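Local coordinates for ABC transporter, substrate binding protein (Mannopine) (Agrobacterium fabrum, PDB 5L9S) that probably serves as the periplasmic substrate-binding component of an ABC transporter, delivering mannopine or a related opine for import, at residues A[215-219]-A[220-224]. Residues are numbered along the deposited sequence; the frame is centred on the assembly and turned at random.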
ATOM      1  N   LYS A 215      11.411  -8.005   5.167  1.00 40.53           N
ATOM      2  CA  LYS A 215      10.992  -9.335   5.630  1.00 40.79           C
ATOM      3  C   LYS A 215      11.803 -10.413   4.957  1.00 45.38           C
ATOM      4  O   LYS A 215      12.236 -11.350   5.630  1.00 49.17           O
ATOM      5  CB  LYS A 215       9.528  -9.571   5.257  1.00 43.05           C
ATOM      6  CG  LYS A 215       8.554  -9.389   6.376  1.00 58.73           C
ATOM      7  CD  LYS A 215       7.230 -10.064   6.014  1.00 68.73           C
ATOM      8  CE  LYS A 215       6.049  -9.438   6.711  1.00 72.83           C
ATOM      9  NZ  LYS A 215       5.674  -8.092   6.190  1.00 79.39           N
ATOM     10  N   ALA A 216      11.982 -10.295   3.621  1.00 41.32           N
ATOM     11  CA  ALA A 216      12.738 -11.235   2.771  1.00 42.24           C
ATOM     12  C   ALA A 216      14.199 -11.266   3.174  1.00 45.92           C
ATOM     13  O   ALA A 216      14.749 -12.355   3.268  1.00 49.73           O
ATOM     14  CB  ALA A 216      12.597 -10.867   1.304  1.00 42.52           C
ATOM     15  N   LEU A 217      14.799 -10.098   3.511  1.00 39.30           N
ATOM     16  CA  LEU A 217      16.192 -10.006   3.971  1.00 40.31           C
ATOM     17  C   LEU A 217      16.393 -10.687   5.320  1.00 48.80           C
ATOM     18  O   LEU A 217      17.413 -11.367   5.500  1.00 54.02           O
ATOM     19  CB  LEU A 217      16.695  -8.551   4.017  1.00 39.01           C
ATOM     20  CG  LEU A 217      17.040  -7.912   2.659  1.00 42.21           C
ATOM     21  CD1 LEU A 217      16.875  -6.381   2.707  1.00 41.16           C
ATOM     22  CD2 LEU A 217      18.448  -8.326   2.194  1.00 41.22           C
ATOM     23  N   LYS A 218      15.433 -10.512   6.267  1.00 42.88           N
ATOM     24  CA  LYS A 218      15.459 -11.113   7.602  1.00 43.11           C
ATOM     25  C   LYS A 218      15.346 -12.621   7.477  1.00 47.68           C
ATOM     26  O   LYS A 218      16.032 -13.339   8.198  1.00 49.88           O
ATOM     27  CB  LYS A 218      14.327 -10.567   8.503  1.00 44.86           C
ATOM     28  CG  LYS A 218      14.535 -10.849  10.006  1.00 57.82           C
ATOM     29  CD  LYS A 218      13.569 -10.094  10.895  1.00 71.12           C
ATOM     30  CE  LYS A 218      14.141  -9.787  12.258  1.00 87.99           C
ATOM     31  NZ  LYS A 218      13.657  -8.477  12.776  1.00 96.48           N
ATOM     32  N   ALA A 219      14.493 -13.097   6.550  1.00 43.73           N
ATOM     33  CA  ALA A 219      14.265 -14.520   6.261  1.00 43.97           C
ATOM     34  C   ALA A 219      15.506 -15.160   5.620  1.00 49.15           C
ATOM     35  O   ALA A 219      15.714 -16.358   5.797  1.00 51.43           O
ATOM     36  CB  ALA A 219      13.052 -14.674   5.352  1.00 43.29           C
ATOM     37  N   GLU A 220      16.343 -14.358   4.899  1.00 44.94           N
ATOM     38  CA  GLU A 220      17.615 -14.798   4.273  1.00 45.55           C
ATOM     39  C   GLU A 220      18.740 -14.852   5.310  1.00 49.23           C
ATOM     40  O   GLU A 220      19.819 -15.370   5.017  1.00 51.78           O
ATOM     41  CB  GLU A 220      18.015 -13.898   3.099  1.00 45.91           C
ATOM     42  CG  GLU A 220      17.200 -14.111   1.834  1.00 48.97           C
ATOM     43  CD  GLU A 220      17.485 -13.101   0.728  1.00 74.66           C
ATOM     44  OE1 GLU A 220      18.676 -12.837   0.446  1.00 91.50           O
ATOM     45  OE2 GLU A 220      16.515 -12.556   0.154  1.00 62.62           O
ATOM     46  N   GLY A 221      18.471 -14.348   6.519  1.00 43.60           N
ATOM     47  CA  GLY A 221      19.420 -14.388   7.635  1.00 45.50           C
ATOM     48  C   GLY A 221      20.152 -13.091   7.895  1.00 50.39           C
ATOM     49  O   GLY A 221      21.028 -13.045   8.753  1.00 50.01           O
ATOM     50  N   TYR A 222      19.790 -12.015   7.160  1.00 47.63           N
ATOM     51  CA  TYR A 222      20.423 -10.719   7.353  1.00 47.19           C
ATOM     52  C   TYR A 222      19.997 -10.028   8.650  1.00 52.21           C
ATOM     53  O   TYR A 222      18.867 -10.151   9.114  1.00 49.17           O
ATOM     54  CB  TYR A 222      20.244  -9.805   6.140  1.00 45.09           C
ATOM     55  CG  TYR A 222      21.013 -10.290   4.934  1.00 47.06           C
ATOM     56  CD1 TYR A 222      22.373 -10.019   4.794  1.00 51.68           C
ATOM     57  CD2 TYR A 222      20.386 -11.030   3.932  1.00 45.75           C
ATOM     58  CE1 TYR A 222      23.086 -10.459   3.679  1.00 53.24           C
ATOM     59  CE2 TYR A 222      21.082 -11.460   2.806  1.00 47.39           C
ATOM     60  CZ  TYR A 222      22.435 -11.177   2.683  1.00 56.27           C
ATOM     61  OH  TYR A 222      23.138 -11.591   1.574  1.00 55.05           O
ATOM     62  N   LYS A 223      20.972  -9.331   9.238  1.00 53.13           N
ATOM     63  CA  LYS A 223      20.903  -8.556  10.462  1.00 53.19           C
ATOM     64  C   LYS A 223      20.191  -7.212  10.169  1.00 55.89           C
ATOM     65  O   LYS A 223      20.802  -6.151  10.199  1.00 58.01           O
ATOM     66  CB  LYS A 223      22.335  -8.374  11.015  1.00 58.56           C
ATOM     67  CG  LYS A 223      22.741  -9.368  12.111  1.00 79.10           C
ATOM     68  CD  LYS A 223      22.749 -10.829  11.666  1.00 90.72           C
ATOM     69  CE  LYS A 223      22.493 -11.767  12.819  1.00103.98           C
ATOM     70  NZ  LYS A 223      22.212 -13.139  12.333  1.00112.95           N
ATOM     71  N   ILE A 224      18.888  -7.291   9.871  1.00 47.74           N
ATOM     72  CA  ILE A 224      18.029  -6.168   9.556  1.00 44.85           C
ATOM     73  C   ILE A 224      16.909  -6.032  10.580  1.00 53.19           C
ATOM     74  O   ILE A 224      16.357  -7.026  11.057  1.00 55.87           O
ATOM     75  CB  ILE A 224      17.465  -6.271   8.086  1.00 44.69           C
ATOM     76  CG1 ILE A 224      16.776  -4.942   7.633  1.00 41.61           C
ATOM     77  CG2 ILE A 224      16.566  -7.497   7.867  1.00 43.14           C
ATOM     78  CD1 ILE A 224      16.418  -4.821   6.209  1.00 39.97           C
TER
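Leu217 meets both Tyr222 and Ile224, one branch to each, where the chain turns back past the end of helix 211-219. Its CD2 methyl sits off the plane of the tyrosine ring, beside the CD2/CE2 side and nearest to Tyr222 CD2 at 3.8 Å, while its CD1 methyl lies 3.9 Å from Ile224 CD1; the leucine and isoleucine side chains run at about a right angle to each other. Ile224 has CG1 opposite its own backbone N (chi1 -169°), which carries CD1 to the leucine and leaves CG2 against the helix backbone, 3.6 Å from Lys218 N. Phe199, on helix 192-200, touches both Leu217 and Ile224 and extends this apolar cluster.

The tyrosine is placed by its backbone as well: Tyr222 N donates to Leu217 O at 3.0 Å (N-H...O angle 150°), and the same carbonyl oxygen lies in the ring plane at its edge, 3.4 Å from Tyr222 CD2. Gly221 N bonds Lys218 O at 3.1 Å, whereas Glu220 N makes only weak bonds to Ala216 O and Leu217 O. The extended side chain of Glu220 runs back beside the last turn, its CG 3.3 Å from Ala216 O, and its OE2 forms a salt bridge with Arg200.

The positive phi of Gly221 (101°), with the 6→1 bond from Tyr222 N to Leu217 O and the 5→2 bond from Gly221 N to Lys218 O, marks a Schellman motif, here closing helix 211-219 and turning the chain into strand 224-240 of this periplasmic binding protein fold.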